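Local coordinates for pesticidial crystal protein CRY2AA (Bacillus thuringiensis serovar kurstaki, PDB 1I5P) that kills dipteran and lepidopteran larvae by binding to midgut epithelial cells and causing their colloid-osmotic lysis, at residues N114-G119 / L158-Q163; L261-S266 / N576-N581; N472-A477 / G481-L486. One frame throughout, in Å; residues are numbered along the deposited sequence.

Contact 1 (N114-G119 / L158-Q163)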
# COMPACT_ATOMS: atom_id res chain seq x y z
N ASN A 114 -13.73 -25.08 -7.80
CA ASN A 114 -13.80 -24.98 -9.25
C ASN A 114 -15.23 -24.86 -9.78
O ASN A 114 -15.48 -24.14 -10.74
CB ASN A 114 -13.13 -26.18 -9.90
CG ASN A 114 -11.64 -25.99 -10.06
OD1 ASN A 114 -11.17 -24.91 -10.38
ND2 ASN A 114 -10.89 -27.07 -9.87
N ALA A 115 -16.15 -25.57 -9.15
CA ALA A 115 -17.55 -25.52 -9.56
C ALA A 115 -18.11 -24.15 -9.22
O ALA A 115 -18.91 -23.57 -9.97
CB ALA A 115 -18.36 -26.62 -8.86
N GLU A 116 -17.69 -23.62 -8.07
CA GLU A 116 -18.14 -22.31 -7.62
C GLU A 116 -17.59 -21.20 -8.51
O GLU A 116 -18.25 -20.18 -8.70
CB GLU A 116 -17.73 -22.07 -6.17
CG GLU A 116 -18.46 -22.93 -5.16
CD GLU A 116 -19.97 -22.79 -5.27
OE1 GLU A 116 -20.44 -21.76 -5.79
OE2 GLU A 116 -20.69 -23.71 -4.81
N LEU A 117 -16.39 -21.38 -9.04
CA LEU A 117 -15.81 -20.36 -9.92
C LEU A 117 -16.62 -20.30 -11.20
O LEU A 117 -16.87 -19.22 -11.74
CB LEU A 117 -14.34 -20.69 -10.26
CG LEU A 117 -13.29 -20.45 -9.17
CD1 LEU A 117 -11.92 -20.83 -9.71
CD2 LEU A 117 -13.29 -18.99 -8.73
N ILE A 118 -17.02 -21.47 -11.68
CA ILE A 118 -17.82 -21.56 -12.89
C ILE A 118 -19.19 -20.93 -12.66
O ILE A 118 -19.68 -20.17 -13.50
CB ILE A 118 -17.99 -23.05 -13.31
CG1 ILE A 118 -16.67 -23.59 -13.85
CG2 ILE A 118 -19.10 -23.18 -14.34
CD1 ILE A 118 -16.64 -25.09 -14.01
N GLY A 119 -19.79 -21.23 -11.52
CA GLY A 119 -21.11 -20.70 -11.22
C GLY A 119 -21.12 -19.19 -11.02
O GLY A 119 -22.03 -18.49 -11.48
N LEU A 158 -24.52 -14.82 -1.90
CA LEU A 158 -24.53 -15.32 -0.54
C LEU A 158 -24.32 -16.83 -0.47
O LEU A 158 -23.77 -17.34 0.50
CB LEU A 158 -25.86 -14.95 0.14
CG LEU A 158 -26.15 -13.46 0.30
CD1 LEU A 158 -27.50 -13.27 0.97
CD2 LEU A 158 -25.04 -12.81 1.12
N ASN A 159 -24.77 -17.55 -1.50
CA ASN A 159 -24.62 -19.00 -1.54
C ASN A 159 -23.23 -19.44 -1.97
O ASN A 159 -22.76 -20.50 -1.57
CB ASN A 159 -25.63 -19.63 -2.50
CG ASN A 159 -27.05 -19.48 -2.04
OD1 ASN A 159 -27.32 -19.04 -0.92
ND2 ASN A 159 -27.99 -19.86 -2.90
N ARG A 160 -22.57 -18.62 -2.78
CA ARG A 160 -21.25 -18.99 -3.27
C ARG A 160 -20.04 -18.53 -2.46
O ARG A 160 -19.11 -19.31 -2.26
CB ARG A 160 -21.11 -18.55 -4.72
CG ARG A 160 -22.17 -19.13 -5.64
CD ARG A 160 -21.73 -19.08 -7.09
NE ARG A 160 -22.79 -19.49 -8.02
CZ ARG A 160 -23.09 -20.75 -8.32
NH1 ARG A 160 -22.41 -21.75 -7.78
NH2 ARG A 160 -24.06 -21.01 -9.18
N LEU A 161 -20.03 -17.29 -2.00
CA LEU A 161 -18.88 -16.78 -1.26
C LEU A 161 -18.36 -17.69 -0.14
O LEU A 161 -17.16 -17.91 -0.02
CB LEU A 161 -19.19 -15.38 -0.69
CG LEU A 161 -19.45 -14.19 -1.63
CD1 LEU A 161 -18.51 -13.06 -1.26
CD2 LEU A 161 -19.26 -14.57 -3.10
N PRO A 162 -19.27 -18.23 0.70
CA PRO A 162 -18.83 -19.11 1.79
C PRO A 162 -17.94 -20.25 1.34
O PRO A 162 -17.11 -20.73 2.10
CB PRO A 162 -20.16 -19.58 2.39
CG PRO A 162 -21.02 -18.37 2.21
CD PRO A 162 -20.72 -18.01 0.77
N GLN A 163 -18.10 -20.68 0.10
CA GLN A 163 -17.29 -21.77 -0.41
C GLN A 163 -15.83 -21.40 -0.59
O GLN A 163 -15.00 -22.25 -0.91
CB GLN A 163 -17.87 -22.27 -1.73
CG GLN A 163 -19.24 -22.89 -1.55
CD GLN A 163 -19.27 -23.92 -0.43
OE1 GLN A 163 -18.58 -24.93 -0.50
NE2 GLN A 163 -20.06 -23.65 0.60
O HOH W 1 -22.76 -22.93 -3.46
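Glu116 OE2 is gripped by two groups: a water that donates to it at 2.6 Å and also to the carbonyl Asn159 O at 3.1 Å, and Arg112, which adds a salt bridge. The other carboxylate oxygen, Glu116 OE1, receives Arg160 NH1 at 2.8 Å in a second salt bridge, whose N-H...O angle of 162° makes it a nearly straight hydrogen bond. The oxygen lies in the guanidinium plane, but the nitrogen stands 39° out of the carboxylate plane, and the two planes are 48° apart. A bend at chi2 of Glu116 turns its carboxylate toward Arg160, whose own chain runs extended from CG to NE. That reach lays the guanidinium over the backbone of Gly119, with Gly119 CA 3.5 Å from Arg160 CZ over the centre of one face. Apolar carbon fills the other end of the contact: Glu116 CG packs 3.5 Å from Gln163 CB. Asn123 accepts from Arg160 NE, fixing the guanidinium from a second side chain. Such interhelical ion pairing, here between helix 107-135 and the 158-163 segment, belongs to the helical bundle that forms the N-terminal domain of three-domain Cry toxins.

Contact 2 (L261-S266 / N576-N581); sequences LFKYQS and NNDGVN
Lys263 NZ and Asp578 OD2 lie 2.7 Å apart in a hydrogen-bonded salt bridge, the sole direct contact within 4.5 Å between the loops 261-266 and 576-581. The ammonium group meets OD2 on its syn side, 19° out of the carboxylate plane, and the two side chains approach from opposite directions. Their backbones remain well separated: the closest CA atoms, those of Lys263 and Asp578, are 11.0 Å apart, and just 65 Å² of surface is buried between the segments. The bridge is therefore made by reach rather than by backbone packing.

The tightly packed part is this bridge and its surroundings. Asp589 supplies a second carboxylate to the ammonium group and also bonds the Tyr264 hydroxyl, so Lys263 is probably held in its charged form, while Tyr633 touches both Lys263 and Asp578. Tyr264 backs the lysine stem: Lys263 CG sits between its backbone N and carbonyl carbon (chi1 74°), and this rotation sets CG 3.4 Å above one face of the neighbouring Tyr264 ring, offset toward the rim. A type I beta turn from Leu261 to Tyr264, closed by Tyr264 N to Leu261 O at 2.8 Å, presents Lys263 to the other loop. That loop is fastened by Arg213 and Asn221 of helix 202-232, which hold the backbone at Asn577, Gly579 and Asn581.

The looser side is bridged by water. One molecule donates to Asp578 OD1 at 2.7 Å and accepts from Lys263 NZ at 3.2 Å, spanning the gap of 3.8 Å between NZ and OD1. This water-supplemented ion pair is part of the interdomain interface of a three-domain Cry toxin, where the chain leaving the helical bundle meets the C-terminal lectin-like beta sandwich.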
# COMPACT_ATOMS: atom_id res chain seq x y z
N LEU A 261 -14.28 2.33 0.83
CA LEU A 261 -14.28 3.61 0.11
C LEU A 261 -15.30 3.56 -1.02
O LEU A 261 -15.52 4.55 -1.70
CB LEU A 261 -12.88 3.93 -0.45
CG LEU A 261 -11.82 4.25 0.61
CD1 LEU A 261 -10.49 4.52 -0.07
CD2 LEU A 261 -12.26 5.45 1.45
N PHE A 262 -15.93 2.40 -1.21
CA PHE A 262 -16.95 2.25 -2.25
C PHE A 262 -18.09 3.23 -1.97
O PHE A 262 -18.82 3.64 -2.87
CB PHE A 262 -17.51 0.83 -2.27
CG PHE A 262 -16.76 -0.14 -3.16
CD1 PHE A 262 -17.25 -1.42 -3.37
CD2 PHE A 262 -15.59 0.24 -3.81
CE1 PHE A 262 -16.59 -2.32 -4.21
CE2 PHE A 262 -14.92 -0.65 -4.65
CZ PHE A 262 -15.42 -1.93 -4.85
N LYS A 263 -18.24 3.60 -0.70
CA LYS A 263 -19.28 4.53 -0.28
C LYS A 263 -19.04 5.93 -0.84
O LYS A 263 -19.89 6.80 -0.73
CB LYS A 263 -19.33 4.60 1.26
CG LYS A 263 -18.17 5.39 1.86
CD LYS A 263 -17.78 4.97 3.28
CE LYS A 263 -18.64 5.59 4.36
NZ LYS A 263 -17.94 5.50 5.68
N TYR A 264 -17.86 6.14 -1.43
CA TYR A 264 -17.53 7.44 -2.01
C TYR A 264 -17.45 7.40 -3.53
O TYR A 264 -17.22 6.35 -4.14
CB TYR A 264 -16.18 7.94 -1.47
CG TYR A 264 -16.19 8.30 -0.00
CD1 TYR A 264 -15.54 7.48 0.93
CD2 TYR A 264 -16.87 9.43 0.46
CE1 TYR A 264 -15.58 7.78 2.30
CE2 TYR A 264 -16.92 9.73 1.82
CZ TYR A 264 -16.28 8.91 2.73
OH TYR A 264 -16.37 9.18 4.08
N GLN A 265 -17.65 8.56 -4.15
CA GLN A 265 -17.56 8.70 -5.60
C GLN A 265 -16.63 9.85 -5.90
O GLN A 265 -16.61 10.84 -5.16
CB GLN A 265 -18.92 9.00 -6.22
CG GLN A 265 -19.91 7.84 -6.17
CD GLN A 265 -21.25 8.22 -6.78
OE1 GLN A 265 -21.47 8.04 -7.98
NE2 GLN A 265 -22.13 8.77 -5.96
N SER A 266 -15.88 9.73 -6.98
CA SER A 266 -14.96 10.78 -7.40
C SER A 266 -13.97 11.06 -6.28
O SER A 266 -13.77 12.21 -5.87
CB SER A 266 -15.76 12.04 -7.75
OG SER A 266 -15.00 12.93 -8.54
N ASN A 576 -19.96 3.58 17.67
CA ASN A 576 -20.42 4.33 16.50
C ASN A 576 -19.30 4.31 15.46
O ASN A 576 -18.51 5.25 15.36
CB ASN A 576 -20.74 5.77 16.89
CG ASN A 576 -22.07 5.90 17.61
OD1 ASN A 576 -22.23 6.72 18.51
ND2 ASN A 576 -23.04 5.09 17.20
N ASN A 577 -19.26 3.23 14.69
CA ASN A 577 -18.25 3.04 13.66
C ASN A 577 -18.86 2.32 12.46
O ASN A 577 -20.04 1.96 12.47
CB ASN A 577 -17.10 2.22 14.23
CG ASN A 577 -17.57 0.92 14.86
OD1 ASN A 577 -18.17 0.08 14.20
ND2 ASN A 577 -17.30 0.75 16.16
N ASP A 578 -18.06 2.11 11.42
CA ASP A 578 -18.53 1.44 10.22
C ASP A 578 -18.51 -0.07 10.41
O ASP A 578 -18.90 -0.83 9.52
CB ASP A 578 -17.66 1.84 9.03
CG ASP A 578 -18.14 3.12 8.38
OD1 ASP A 578 -18.56 4.05 9.11
OD2 ASP A 578 -18.09 3.21 7.13
N GLY A 579 -18.07 -0.51 11.58
CA GLY A 579 -18.04 -1.93 11.88
C GLY A 579 -16.75 -2.67 11.56
O GLY A 579 -16.60 -3.82 11.94
N VAL A 580 -15.82 -2.02 10.87
CA VAL A 580 -14.56 -2.65 10.51
C VAL A 580 -13.53 -2.54 11.63
O VAL A 580 -13.19 -1.43 12.06
CB VAL A 580 -13.95 -2.02 9.24
CG1 VAL A 580 -12.59 -2.65 8.94
CG2 VAL A 580 -14.89 -2.20 8.06
N ASN A 581 -13.01 -3.68 12.08
CA ASN A 581 -11.99 -3.67 13.13
C ASN A 581 -10.66 -3.92 12.44
O ASN A 581 -10.34 -5.05 12.04
CB ASN A 581 -12.25 -4.76 14.17
CG ASN A 581 -11.53 -4.49 15.49
OD1 ASN A 581 -10.31 -4.34 15.52
ND2 ASN A 581 -12.29 -4.42 16.57
O HOH W 2 -18.67 6.70 8.55

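Contact 3 (N472-A477 / G481-L486); sequences NNIYAA and GTMIHL
Strands 474-477 and 483-486 run antiparallel, their axes 4.3 Å apart at closest approach and their directions 157° apart, but Ile474 faces His485 and Ala477 faces Met483 (non-hydrogen-bonded pairs), so strand 474-477 carries one extra residue, consistent with a beta bulge at Tyr475, whose backbone angles are helical. Leu486 N donates to Asn473 O at 2.8 Å, almost straight at 172°, and Tyr475 N to Ile484 O, also at 2.8 Å. Asn473, the centre of an inverse gamma turn, returns a second bond to the same residue: its ND2 reaches Leu486 O at 3.0 Å, with the acceptor near the amide plane. Lys471 takes up its OD1.

The Tyr475 and Ile484 side chains run alongside each other: Ile484 CG2 is 3.9 Å from Tyr475 CB and also lies at the ring edge, near CD2. Leu486 CB also packs against Tyr475 CB, at 4.1 Å. Ile474 CD1 meets Met483 SD at 4.0 Å, the two side chains crossing at an angle. Through parallel strand 530-537, whose Arg537 touches Tyr475 and Leu486, the hairpin extends a sheet of the C-terminal lectin-like beta sandwich; Asn602 of strand 602-610 touches Tyr475 and Ile484, while Arg424 of strand 422-430 lies against Ile474.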
# COMPACT_ATOMS: atom_id res chain seq x y z
N ASN A 472 2.29 9.52 -5.70
CA ASN A 472 2.94 10.20 -6.81
C ASN A 472 2.50 11.66 -6.96
O ASN A 472 3.23 12.47 -7.54
CB ASN A 472 2.66 9.42 -8.10
CG ASN A 472 3.56 9.82 -9.26
OD1 ASN A 472 4.69 10.26 -9.06
ND2 ASN A 472 3.06 9.65 -10.48
N ASN A 473 1.34 12.01 -6.42
CA ASN A 473 0.84 13.37 -6.53
C ASN A 473 1.50 14.32 -5.54
O ASN A 473 0.86 14.88 -4.65
CB ASN A 473 -0.69 13.41 -6.36
CG ASN A 473 -1.14 13.04 -4.96
OD1 ASN A 473 -0.62 12.10 -4.36
ND2 ASN A 473 -2.12 13.77 -4.44
N ILE A 474 2.81 14.49 -5.72
CA ILE A 474 3.60 15.37 -4.88
C ILE A 474 3.96 16.59 -5.71
O ILE A 474 4.69 16.49 -6.70
CB ILE A 474 4.90 14.69 -4.42
CG1 ILE A 474 4.59 13.36 -3.71
CG2 ILE A 474 5.68 15.62 -3.50
CD1 ILE A 474 5.79 12.45 -3.52
N TYR A 475 3.44 17.74 -5.32
CA TYR A 475 3.70 18.98 -6.03
C TYR A 475 5.18 19.33 -5.98
O TYR A 475 5.81 19.60 -7.00
CB TYR A 475 2.88 20.12 -5.43
CG TYR A 475 3.19 21.46 -6.06
CD1 TYR A 475 3.02 21.65 -7.43
CD2 TYR A 475 3.68 22.52 -5.30
CE1 TYR A 475 3.33 22.87 -8.03
CE2 TYR A 475 3.99 23.74 -5.89
CZ TYR A 475 3.81 23.91 -7.25
OH TYR A 475 4.11 25.12 -7.84
N ALA A 476 5.73 19.33 -4.78
CA ALA A 476 7.14 19.65 -4.58
C ALA A 476 7.49 19.45 -3.12
O ALA A 476 6.64 19.07 -2.31
CB ALA A 476 7.41 21.11 -4.98
N ALA A 477 8.75 19.69 -2.78
CA ALA A 477 9.19 19.56 -1.41
C ALA A 477 8.90 20.89 -0.75
O ALA A 477 9.13 21.95 -1.34
CB ALA A 477 10.67 19.27 -1.35
N GLY A 481 11.46 20.20 3.62
CA GLY A 481 11.81 18.93 2.99
C GLY A 481 10.68 17.93 2.81
O GLY A 481 10.85 16.91 2.13
N THR A 482 9.52 18.21 3.39
CA THR A 482 8.40 17.28 3.28
C THR A 482 7.54 17.47 2.04
O THR A 482 7.67 18.45 1.31
CB THR A 482 7.49 17.35 4.52
OG1 THR A 482 6.91 18.66 4.61
CG2 THR A 482 8.30 17.05 5.78
N MET A 483 6.64 16.51 1.84
CA MET A 483 5.73 16.50 0.71
C MET A 483 4.62 17.53 0.72
O MET A 483 3.96 17.74 1.74
CB MET A 483 5.05 15.14 0.59
CG MET A 483 5.93 13.95 0.30
SD MET A 483 4.94 12.45 0.40
CE MET A 483 6.24 11.21 0.33
N ILE A 484 4.41 18.15 -0.43
CA ILE A 484 3.30 19.07 -0.59
C ILE A 484 2.40 18.26 -1.53
O ILE A 484 2.81 17.89 -2.63
CB ILE A 484 3.71 20.40 -1.25
CG1 ILE A 484 4.57 21.22 -0.28
CG2 ILE A 484 2.45 21.18 -1.67
CD1 ILE A 484 5.01 22.59 -0.81
N HIS A 485 1.19 17.96 -1.07
CA HIS A 485 0.25 17.16 -1.84
C HIS A 485 -0.42 17.93 -2.96
O HIS A 485 -0.91 19.04 -2.76
CB HIS A 485 -0.80 16.58 -0.90
CG HIS A 485 -0.20 15.73 0.17
ND1 HIS A 485 0.08 14.39 -0.02
CD2 HIS A 485 0.25 16.04 1.41
CE1 HIS A 485 0.69 13.92 1.04
NE2 HIS A 485 0.81 14.89 1.93
N LEU A 486 -0.44 17.34 -4.15
CA LEU A 486 -1.06 17.98 -5.30
C LEU A 486 -2.51 17.53 -5.50
O LEU A 486 -2.78 16.35 -5.73
CB LEU A 486 -0.25 17.69 -6.57
CG LEU A 486 -0.73 18.33 -7.88
CD1 LEU A 486 -0.78 19.85 -7.71
CD2 LEU A 486 0.20 17.95 -9.03

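From the N terminus, contact 1 comes first and closes a 38-residue, largely helical loop, tying helix 107-135 to the 158-163 segment inside the N-terminal bundle. Contact 2 opens only after that loop has closed; its 309 intervening residues are rich in strand, and it ties the helical domain, at the chain just after helix 238-259, to the C-terminal beta sandwich, at the loop before strand 581-582. Contact 3 is nested within that long loop and is local to one hairpin of that sandwich, with three residues between its segments. Centre to centre, contact 2 is about 26 Å from contact 1 and about 27 Å from contact 3. Contacts 1 and 3 lie on opposite sides of the chain's centre, about 45 Å apart between centres.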